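Local coordinates for histidine triad (HIT) protein (Clostridium difficile, PDB 4EGU), which binds zinc and guanosine monophosphate and, as a histidine triad protein, probably acts as a nucleotide hydrolase or transferase, although its physiological role is unknown, at residues D24-A29 with V63-V68; P38-V43 with H104-K109; S51-P56 with N88-D93. All blocks are in the same frame, centred on the assembly; numbering follows the deposited sequence.

Contact 1: residues D24-A29 with V63-V68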
loop_
_atom_site.group_PDB
_atom_site.type_symbol
_atom_site.label_atom_id
_atom_site.label_comp_id
_atom_site.label_asym_id
_atom_site.label_seq_id
_atom_site.Cartn_x
_atom_site.Cartn_y
_atom_site.Cartn_z
ATOM N N ASP A 24 18.391 4.845 5.100
ATOM C CA ASP A 24 18.882 6.171 4.763
ATOM C C ASP A 24 18.565 7.095 5.943
ATOM O O ASP A 24 18.285 6.617 7.059
ATOM C CB ASP A 24 18.360 6.658 3.390
ATOM C CG ASP A 24 16.850 6.907 3.344
ATOM O OD1 ASP A 24 16.208 7.033 4.391
ATOM O OD2 ASP A 24 16.325 6.991 2.196
ATOM N N ASP A 25 18.640 8.405 5.735
ATOM C CA ASP A 25 18.407 9.345 6.822
ATOM C C ASP A 25 16.975 9.384 7.330
ATOM O O ASP A 25 16.746 9.899 8.414
ATOM C CB ASP A 25 18.828 10.762 6.426
ATOM C CG ASP A 25 18.041 11.323 5.242
ATOM O OD1 ASP A 25 17.549 10.555 4.396
ATOM O OD2 ASP A 25 17.932 12.566 5.156
ATOM N N ARG A 26 16.025 8.842 6.574
ATOM C CA ARG A 26 14.570 8.999 6.778
ATOM C C ARG A 26 13.824 7.698 7.018
ATOM O O ARG A 26 12.745 7.732 7.592
ATOM C CB ARG A 26 13.897 9.612 5.535
ATOM C CG ARG A 26 14.118 11.094 5.330
ATOM C CD ARG A 26 13.398 11.587 4.073
ATOM N NE ARG A 26 11.966 11.771 4.288
ATOM C CZ ARG A 26 11.078 11.968 3.316
ATOM N NH1 ARG A 26 11.467 12.000 2.050
ATOM N NH2 ARG A 26 9.796 12.134 3.612
ATOM N N VAL A 27 14.316 6.595 6.453
ATOM C CA VAL A 27 13.581 5.339 6.355
ATOM C C VAL A 27 14.524 4.200 6.675
ATOM O O VAL A 27 15.708 4.227 6.339
ATOM C CB VAL A 27 12.984 5.176 4.923
ATOM C CG1 VAL A 27 12.532 3.748 4.662
ATOM C CG2 VAL A 27 11.813 6.143 4.709
ATOM N N LEU A 28 13.983 3.177 7.319
ATOM C CA LEU A 28 14.656 1.922 7.565
ATOM C C LEU A 28 13.734 0.806 7.067
ATOM O O LEU A 28 12.528 0.865 7.231
ATOM C CB LEU A 28 14.924 1.697 9.074
ATOM C CG LEU A 28 15.560 0.378 9.533
ATOM C CD1 LEU A 28 17.033 0.313 9.185
ATOM C CD2 LEU A 28 15.365 0.234 11.018
ATOM N N ALA A 29 14.317 -0.233 6.492
ATOM C CA ALA A 29 13.578 -1.451 6.186
ATOM C C ALA A 29 14.291 -2.623 6.814
ATOM O O ALA A 29 15.532 -2.655 6.843
ATOM C CB ALA A 29 13.414 -1.679 4.688
ATOM N N VAL A 63 5.240 8.746 2.276
ATOM C CA VAL A 63 4.720 7.543 1.618
ATOM C C VAL A 63 5.343 7.373 0.219
ATOM O O VAL A 63 5.658 6.247 -0.181
ATOM C CB VAL A 63 3.180 7.550 1.591
ATOM C CG1 VAL A 63 2.642 6.356 0.819
ATOM C CG2 VAL A 63 2.640 7.545 3.018
ATOM N N SER A 64 5.542 8.450 -0.528
ATOM C CA SER A 64 6.211 8.333 -1.811
ATOM C C SER A 64 7.664 7.862 -1.616
ATOM O O SER A 64 8.128 7.000 -2.360
ATOM C CB SER A 64 6.104 9.598 -2.635
ATOM O OG SER A 64 6.658 10.661 -1.980
ATOM N N HIS A 65 8.347 8.399 -0.605
ATOM C CA HIS A 65 9.707 7.962 -0.378
ATOM C C HIS A 65 9.749 6.472 0.002
ATOM O O HIS A 65 10.614 5.738 -0.498
ATOM C CB HIS A 65 10.416 8.816 0.656
ATOM C CG HIS A 65 11.873 8.497 0.734
ATOM N ND1 HIS A 65 12.729 8.579 -0.347
ATOM C CD2 HIS A 65 12.611 8.024 1.760
ATOM C CE1 HIS A 65 13.943 8.211 0.031
ATOM N NE2 HIS A 65 13.898 7.880 1.310
ATOM N N ILE A 66 8.822 6.034 0.845
ATOM C CA ILE A 66 8.726 4.627 1.165
ATOM C C ILE A 66 8.566 3.780 -0.095
ATOM O O ILE A 66 9.153 2.707 -0.196
ATOM C CB ILE A 66 7.594 4.407 2.178
ATOM C CG1 ILE A 66 8.050 4.876 3.573
ATOM C CG2 ILE A 66 7.097 2.971 2.189
ATOM C CD1 ILE A 66 6.920 4.931 4.609
ATOM N N HIS A 67 7.753 4.243 -1.047
ATOM C CA HIS A 67 7.548 3.492 -2.286
ATOM C C HIS A 67 8.775 3.479 -3.207
ATOM O O HIS A 67 9.021 2.470 -3.860
ATOM C CB HIS A 67 6.295 3.957 -3.003
ATOM C CG HIS A 67 5.039 3.393 -2.391
ATOM N ND1 HIS A 67 4.509 3.806 -1.194
ATOM C CD2 HIS A 67 4.238 2.379 -2.805
ATOM C CE1 HIS A 67 3.428 3.073 -0.923
ATOM N NE2 HIS A 67 3.240 2.201 -1.889
ATOM N N VAL A 68 9.549 4.567 -3.260
ATOM C CA VAL A 68 10.830 4.516 -3.954
ATOM C C VAL A 68 11.722 3.435 -3.313
ATOM O O VAL A 68 12.361 2.654 -4.020
ATOM C CB VAL A 68 11.520 5.893 -3.957
ATOM C CG1 VAL A 68 12.966 5.762 -4.449
ATOM C CG2 VAL A 68 10.724 6.860 -4.818
#

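Contact 2: residues P38-V43 with H104-K109. With 5GP (guanosine-5'-monophosphate), chain C.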
loop_
_atom_site.group_PDB
_atom_site.type_symbol
_atom_site.label_atom_id
_atom_site.label_comp_id
_atom_site.label_asym_id
_atom_site.label_seq_id
_atom_site.Cartn_x
_atom_site.Cartn_y
_atom_site.Cartn_z
ATOM N N PRO A 38 8.885 -15.552 1.492
ATOM C CA PRO A 38 10.359 -15.604 1.501
ATOM C C PRO A 38 11.000 -14.244 1.665
ATOM O O PRO A 38 12.019 -14.137 2.339
ATOM C CB PRO A 38 10.709 -16.216 0.149
ATOM C CG PRO A 38 9.578 -17.070 -0.136
ATOM C CD PRO A 38 8.352 -16.295 0.346
ATOM N N TYR A 39 10.420 -13.225 1.040
ATOM C CA TYR A 39 10.707 -11.839 1.410
ATOM C C TYR A 39 9.468 -11.321 2.149
ATOM O O TYR A 39 8.359 -11.320 1.591
ATOM C CB TYR A 39 11.017 -10.951 0.189
ATOM C CG TYR A 39 12.159 -11.467 -0.648
ATOM C CD1 TYR A 39 13.479 -11.244 -0.303
ATOM C CD2 TYR A 39 11.896 -12.227 -1.778
ATOM C CE1 TYR A 39 14.513 -11.772 -1.073
ATOM C CE2 TYR A 39 12.903 -12.759 -2.540
ATOM C CZ TYR A 39 14.203 -12.535 -2.190
ATOM O OH TYR A 39 15.196 -13.093 -2.966
ATOM N N HIS A 40 9.668 -10.932 3.409
ATOM C CA HIS A 40 8.643 -10.260 4.192
ATOM C C HIS A 40 9.372 -9.139 4.919
ATOM O O HIS A 40 10.067 -9.363 5.918
ATOM C CB HIS A 40 7.928 -11.185 5.154
ATOM C CG HIS A 40 6.792 -10.507 5.848
ATOM N ND1 HIS A 40 5.889 -11.187 6.624
ATOM C CD2 HIS A 40 6.406 -9.208 5.865
ATOM C CE1 HIS A 40 5.005 -10.332 7.102
ATOM N NE2 HIS A 40 5.296 -9.125 6.657
ATOM N N ILE A 41 9.279 -7.949 4.333
ATOM C CA ILE A 41 10.086 -6.810 4.719
ATOM C C ILE A 41 9.168 -5.703 5.220
ATOM O O ILE A 41 8.134 -5.443 4.620
ATOM C CB ILE A 41 10.919 -6.339 3.505
ATOM C CG1 ILE A 41 11.907 -7.430 3.083
ATOM C CG2 ILE A 41 11.638 -5.033 3.813
ATOM C CD1 ILE A 41 12.440 -7.272 1.661
ATOM N N LEU A 42 9.560 -5.069 6.318
ATOM C CA LEU A 42 8.848 -3.915 6.860
ATOM C C LEU A 42 9.629 -2.661 6.486
ATOM O O LEU A 42 10.831 -2.587 6.718
ATOM C CB LEU A 42 8.757 -4.012 8.377
ATOM C CG LEU A 42 7.863 -5.128 8.868
ATOM C CD1 LEU A 42 8.137 -5.486 10.315
ATOM C CD2 LEU A 42 6.412 -4.678 8.748
ATOM N N VAL A 43 8.927 -1.669 5.939
ATOM C CA VAL A 43 9.527 -0.399 5.579
ATOM C C VAL A 43 8.901 0.671 6.454
ATOM O O VAL A 43 7.675 0.811 6.465
ATOM C CB VAL A 43 9.320 -0.053 4.083
ATOM C CG1 VAL A 43 10.125 1.173 3.726
ATOM C CG2 VAL A 43 9.729 -1.225 3.193
ATOM N N HIS A 104 4.311 -3.375 4.677
ATOM C CA HIS A 104 4.788 -4.729 4.434
ATOM C C HIS A 104 5.052 -4.914 2.949
ATOM O O HIS A 104 4.200 -4.571 2.126
ATOM C CB HIS A 104 3.725 -5.755 4.821
ATOM C CG HIS A 104 3.297 -5.747 6.247
ATOM N ND1 HIS A 104 3.775 -6.671 7.150
ATOM C CD2 HIS A 104 2.351 -5.003 6.888
ATOM C CE1 HIS A 104 3.182 -6.444 8.311
ATOM N NE2 HIS A 104 2.312 -5.450 8.179
ATOM N N ILE A 105 6.199 -5.523 2.625
ATOM C CA ILE A 105 6.462 -6.043 1.292
ATOM C C ILE A 105 6.480 -7.563 1.403
ATOM O O ILE A 105 7.244 -8.111 2.197
ATOM C CB ILE A 105 7.833 -5.625 0.723
ATOM C CG1 ILE A 105 8.167 -4.145 0.884
ATOM C CG2 ILE A 105 7.913 -6.032 -0.749
ATOM C CD1 ILE A 105 9.637 -3.845 0.515
ATOM N N LEU A 106 5.646 -8.221 0.596
ATOM C CA LEU A 106 5.655 -9.687 0.482
ATOM C C LEU A 106 6.121 -10.053 -0.912
ATOM O O LEU A 106 5.601 -9.527 -1.895
ATOM C CB LEU A 106 4.266 -10.272 0.695
ATOM C CG LEU A 106 3.610 -9.934 2.040
ATOM C CD1 LEU A 106 2.254 -10.637 2.129
ATOM C CD2 LEU A 106 4.445 -10.261 3.244
ATOM N N ALA A 107 7.066 -10.988 -1.037
ATOM C CA ALA A 107 7.561 -11.375 -2.362
ATOM C C ALA A 107 8.265 -12.727 -2.284
ATOM O O ALA A 107 8.467 -13.283 -1.210
ATOM C CB ALA A 107 8.516 -10.329 -2.922
ATOM N N GLY A 108 8.644 -13.232 -3.458
ATOM C CA GLY A 108 9.489 -14.418 -3.553
ATOM C C GLY A 108 8.719 -15.708 -3.689
ATOM O O GLY A 108 9.312 -16.773 -3.659
ATOM N N LYS A 109 7.407 -15.615 -3.828
ATOM C CA LYS A 109 6.530 -16.757 -4.048
ATOM C C LYS A 109 5.234 -16.221 -4.658
ATOM O O LYS A 109 4.907 -15.038 -4.548
ATOM C CB LYS A 109 6.207 -17.509 -2.745
ATOM C CG LYS A 109 5.332 -16.747 -1.759
ATOM C CD LYS A 109 5.009 -17.557 -0.520
ATOM C CE LYS A 109 3.714 -18.233 -0.603
ATOM N NZ LYS A 109 3.376 -18.868 0.676
HETATM P P 5GP C . 1.034 -5.223 11.791
HETATM O O1P 5GP C . 0.175 -6.456 11.966
HETATM O O2P 5GP C . 1.023 -4.248 12.936
HETATM O O3P 5GP C . 0.702 -4.541 10.533
HETATM O "O5'" 5GP C . 2.502 -5.694 11.496
HETATM C "C5'" 5GP C . 3.478 -5.670 12.511
HETATM C "C4'" 5GP C . 4.556 -6.638 12.189
HETATM O "O4'" 5GP C . 5.657 -6.406 13.072
HETATM C "C3'" 5GP C . 4.161 -8.106 12.360
HETATM O "O3'" 5GP C . 4.169 -8.765 11.090
HETATM C "C2'" 5GP C . 5.261 -8.682 13.284
HETATM O "O2'" 5GP C . 5.740 -9.965 12.930
HETATM C "C1'" 5GP C . 6.354 -7.605 13.224
HETATM N N9 5GP C . 7.160 -7.489 14.431
HETATM C C8 5GP C . 6.664 -7.327 15.672
HETATM N N7 5GP C . 7.672 -7.204 16.557
HETATM C C5 5GP C . 8.821 -7.273 15.852
HETATM C C6 5GP C . 10.153 -7.213 16.231
HETATM O O6 5GP C . 10.538 -7.073 17.432
HETATM N N1 5GP C . 11.035 -7.307 15.223
HETATM C C2 5GP C . 10.682 -7.460 13.920
HETATM N N2 5GP C . 11.671 -7.549 13.017
HETATM N N3 5GP C . 9.407 -7.537 13.510
HETATM C C4 5GP C . 8.490 -7.437 14.499
#

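Contact 3: residues S51-P56 with N88-D93. With 5GP (guanosine-5'-monophosphate), chain C.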
loop_
_atom_site.group_PDB
_atom_site.type_symbol
_atom_site.label_atom_id
_atom_site.label_comp_id
_atom_site.label_asym_id
_atom_site.label_seq_id
_atom_site.Cartn_x
_atom_site.Cartn_y
_atom_site.Cartn_z
ATOM N N SER A 51 -0.201 5.903 12.496
ATOM C CA SER A 51 -0.876 5.195 11.405
ATOM C C SER A 51 -0.993 6.135 10.218
ATOM O O SER A 51 -0.723 7.327 10.325
ATOM C CB SER A 51 -2.284 4.749 11.807
ATOM O OG SER A 51 -3.186 5.836 11.812
ATOM N N LEU A 52 -1.458 5.596 9.095
ATOM C CA LEU A 52 -1.644 6.376 7.886
ATOM C C LEU A 52 -2.547 7.598 8.091
ATOM O O LEU A 52 -2.295 8.669 7.540
ATOM C CB LEU A 52 -2.197 5.456 6.784
ATOM C CG LEU A 52 -2.533 6.111 5.465
ATOM C CD1 LEU A 52 -1.346 6.775 4.833
ATOM C CD2 LEU A 52 -3.117 5.057 4.538
ATOM N N ILE A 53 -3.615 7.447 8.870
ATOM C CA ILE A 53 -4.531 8.577 9.061
ATOM C C ILE A 53 -3.946 9.687 9.913
ATOM O O ILE A 53 -4.529 10.776 9.963
ATOM C CB ILE A 53 -5.911 8.168 9.598
ATOM C CG1 ILE A 53 -5.841 7.579 11.004
ATOM C CG2 ILE A 53 -6.568 7.245 8.651
ATOM C CD1 ILE A 53 -7.239 7.345 11.601
ATOM N N ASP A 54 -2.827 9.434 10.574
ATOM C CA ASP A 54 -2.169 10.428 11.396
ATOM C C ASP A 54 -1.104 11.216 10.630
ATOM O O ASP A 54 -0.489 12.105 11.193
ATOM C CB ASP A 54 -1.634 9.746 12.637
ATOM C CG ASP A 54 -2.772 9.155 13.473
ATOM O OD1 ASP A 54 -3.618 9.935 13.951
ATOM O OD2 ASP A 54 -2.837 7.912 13.634
ATOM N N ILE A 55 -0.934 10.923 9.346
ATOM C CA ILE A 55 0.002 11.699 8.536
ATOM C C ILE A 55 -0.761 12.891 7.939
ATOM O O ILE A 55 -1.703 12.684 7.187
ATOM C CB ILE A 55 0.598 10.873 7.388
ATOM C CG1 ILE A 55 1.255 9.581 7.859
ATOM C CG2 ILE A 55 1.619 11.728 6.644
ATOM C CD1 ILE A 55 1.641 8.732 6.694
ATOM N N PRO A 56 -0.352 14.127 8.260
ATOM C CA PRO A 56 -1.028 15.257 7.604
ATOM C C PRO A 56 -0.810 15.236 6.106
ATOM O O PRO A 56 0.236 14.766 5.644
ATOM C CB PRO A 56 -0.372 16.494 8.226
ATOM C CG PRO A 56 0.817 16.020 8.911
ATOM C CD PRO A 56 0.725 14.556 9.163
ATOM N N ASN A 88 -0.475 -1.844 3.771
ATOM C CA ASN A 88 -0.541 -1.033 4.979
ATOM C C ASN A 88 -1.809 -1.398 5.742
ATOM O O ASN A 88 -2.899 -1.424 5.165
ATOM C CB ASN A 88 -0.547 0.474 4.680
ATOM C CG ASN A 88 -0.609 1.287 5.959
ATOM O OD1 ASN A 88 -1.681 1.708 6.392
ATOM N ND2 ASN A 88 0.524 1.484 6.584
ATOM N N ASN A 89 -1.648 -1.654 7.026
ATOM C CA ASN A 89 -2.744 -1.928 7.938
ATOM C C ASN A 89 -2.953 -0.709 8.832
ATOM O O ASN A 89 -2.043 -0.294 9.542
ATOM C CB ASN A 89 -2.378 -3.131 8.811
ATOM C CG ASN A 89 -2.214 -4.408 8.028
ATOM O OD1 ASN A 89 -2.843 -4.617 6.994
ATOM N ND2 ASN A 89 -1.342 -5.273 8.508
ATOM N N CYS A 90 -4.159 -0.147 8.793
ATOM C CA CYS A 90 -4.450 1.079 9.518
ATOM C C CYS A 90 -5.552 0.847 10.546
ATOM O O CYS A 90 -6.698 0.603 10.209
ATOM C CB CYS A 90 -4.868 2.180 8.544
ATOM S SG CYS A 90 -5.070 3.798 9.359
ATOM N N GLY A 91 -5.195 0.920 11.816
ATOM C CA GLY A 91 -6.174 0.763 12.860
ATOM C C GLY A 91 -6.621 -0.658 13.096
ATOM O O GLY A 91 -6.149 -1.617 12.484
ATOM N N SER A 92 -7.574 -0.785 14.011
ATOM C CA SER A 92 -7.933 -2.085 14.550
ATOM C C SER A 92 -8.469 -3.017 13.490
ATOM O O SER A 92 -8.030 -4.159 13.364
ATOM C CB SER A 92 -8.984 -1.917 15.667
ATOM O OG SER A 92 -9.574 -3.166 15.978
ATOM N N ASP A 93 -9.448 -2.553 12.734
ATOM C CA ASP A 93 -10.066 -3.409 11.763
ATOM C C ASP A 93 -9.166 -3.661 10.546
ATOM O O ASP A 93 -9.350 -4.658 9.851
ATOM C CB ASP A 93 -11.454 -2.850 11.438
ATOM C CG ASP A 93 -12.488 -3.153 12.574
ATOM O OD1 ASP A 93 -12.194 -4.004 13.431
ATOM O OD2 ASP A 93 -13.587 -2.551 12.637
HETATM P P 5GP C . 1.034 -5.223 11.791
HETATM O O1P 5GP C . 0.175 -6.456 11.966
HETATM O O2P 5GP C . 1.023 -4.248 12.936
HETATM O O3P 5GP C . 0.702 -4.541 10.533
HETATM O "O5'" 5GP C . 2.502 -5.694 11.496
HETATM C "C5'" 5GP C . 3.478 -5.670 12.511
HETATM C "C4'" 5GP C . 4.556 -6.638 12.189
HETATM O "O4'" 5GP C . 5.657 -6.406 13.072
HETATM C "C3'" 5GP C . 4.161 -8.106 12.360
HETATM O "O3'" 5GP C . 4.169 -8.765 11.090
HETATM C "C2'" 5GP C . 5.261 -8.682 13.284
HETATM O "O2'" 5GP C . 5.740 -9.965 12.930
HETATM C "C1'" 5GP C . 6.354 -7.605 13.224
HETATM N N9 5GP C . 7.160 -7.489 14.431
HETATM C C8 5GP C . 6.664 -7.327 15.672
HETATM N N7 5GP C . 7.672 -7.204 16.557
HETATM C C5 5GP C . 8.821 -7.273 15.852
HETATM C C6 5GP C . 10.153 -7.213 16.231
HETATM O O6 5GP C . 10.538 -7.073 17.432
HETATM N N1 5GP C . 11.035 -7.307 15.223
HETATM C C2 5GP C . 10.682 -7.460 13.920
HETATM N N2 5GP C . 11.671 -7.549 13.017
HETATM N N3 5GP C . 9.407 -7.537 13.510
HETATM C C4 5GP C . 8.490 -7.437 14.499
HETATM O O HOH W 1 -1.653 2.801 8.917
#

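Contact 1: residues D24-A29 with V63-V68
H65 reaches from helix 61-77 to the turn between strands 20-23 and 27-31 of the antiparallel sheet, its ring edge meeting D24 and V27. The ring is swung out with CG anti to the backbone N (chi1 -171°), which carries NE2 straight to the D24 carboxylate. The two groups meet tip to tip and nearly coplanar, and H65 NE2 donates to D24 OD2 at 2.7 Å, using the syn lone pair of that oxygen. At the other oxygen, R26 N closes an Asx turn on D24 OD1 and V27 N extends it to an Asx motif, each at 2.8 Å. Y22 OH gives OD2 a further hydrogen bond, so both oxygens are gripped, which should restrain rotation of the carboxylate.

R26, bent at chi3, crosses H65 obliquely and sets NH1 3.6 Å from H65 CB. Deeper in, V27 runs alongside the histidine in the opposite sense, its CG2 lying 3.6 Å from H65 CD2 at the ring edge. The same methyl sits 4.1 Å from I66 CG1, and both V27 and I66 also touch V43 of the adjacent strand 39-45. The link is thus polar at the turn and apolar beneath it. Four donors converge on one aspartate, an environment that would be expected to keep D24 ionised, and a negative carboxylate along the H65 N-H probably raises the imidazole's affinity for a second proton, tempered by the nearby R26 charge.

Contact 2: residues P38-V43 with H104-K109
H40 NE2 and H104 ND1 share a nearly straight hydrogen bond of 2.9 Å, made rim to rim with the ring planes at 44°. H104 belongs to the histidine triad motif; its other nitrogen, NE2, donates to O3P of the bound GMP at 3.0 Å. One imidazole spans H40 and the phosphate, and V36 N bonds to H40 ND1, which holds the second-shell ring and probably helps orient H104 in this conformer. Around this histidine pair, strands 39-45 and 103-107 run antiparallel in the central sheet of the HIT fold. Y39 with A107 and I41 with I105 are the hydrogen-bonded pairs, the shortest link being I105 N to I41 O at 2.8 Å.

Both histidines receive CH-pi contacts: L106 CD2 sits over the centre of the H40 ring, 3.5 Å from its centroid, while L42 CD2 lies over the H104 face, offset toward the rim. L42 CD1 turns to the GMP ribose. On the face carrying I41 and I105, packed against helix 61-77, I105 CD1 reaches V43 CG2 at 3.7 Å. At the exposed end, G108 turns with positive phi, and its CA lies 3.7 Å from Y39 CD2, at the tyrosine ring edge.

Contact 3: residues S51-P56 with N88-D93
Van der Waals packing joins a short 3-10 turn, residues 52-54 in the loop between strand 39-45 and helix 61-77, to the end of strand 84-90 in the HIT-fold sheet. C90 is the centre of it. Its sulfur, anti to the backbone N (chi1 -174°), points at the turn and is met by three successive residues. S51 OG lies 3.7 Å from C90 SG without a hydrogen bond, while the apolar contacts are I53 CG2, which approaches SG at 3.8 Å, and L52 CB, a little farther off. L52 also crosses N88 obliquely, its CB beside OD1.

Direct hydrogen bonds between the segments are absent; a water provides the polar link. It accepts from L52 N at 2.8 Å and donates to N88 OD1 at 2.8 Å, with a longer bond to N89 O, so a backbone N-H at the start of the turn is tied to the strand. The amide of N88 is fixed at its other end, since ND2 bonds to H102 O; a potassium ion lies about 3 Å from the N88 side chain, nearest atoms. Within the turn, S51 OG donates to D54 OD2, meeting that oxygen from above the carboxylate plane.

Beyond the interface, the strand pairs antiparallel with its counterpart in the second subunit, continuing the sheet across the dimer, and L52 O accepts from N71 ND2 of that subunit. N89 points the other way, into the nucleotide pocket. R85 NE of the second subunit holds its OD1, leaving the amide nitrogen directed at the phosphate: N89 ND2 donates to GMP O3P at 3.0 Å.

All three contacts reach the same antiparallel sheet and touch the second subunit. Contact 2 is the buried strand-to-strand pairing, contact 1 brings helix 61-77 against the neighbouring strand and is only partly buried, and contact 3 is buried where strand 84-90 itself carries the sheet across the interface. Contacts 1 and 2 merge through apolar packing, with V27 CG1 3.6 Å from V43 CG1, whereas contacts 2 and 3 come together at GMP, H104 and N89 donating to the same phosphate oxygen. Chemistry follows position: a histidine-carboxylate bond near the surface in contact 1, a backbone ladder and a histidine-histidine-phosphate chain of hydrogen bonds in contact 2, and sulfur packing with a bridging water in contact 3.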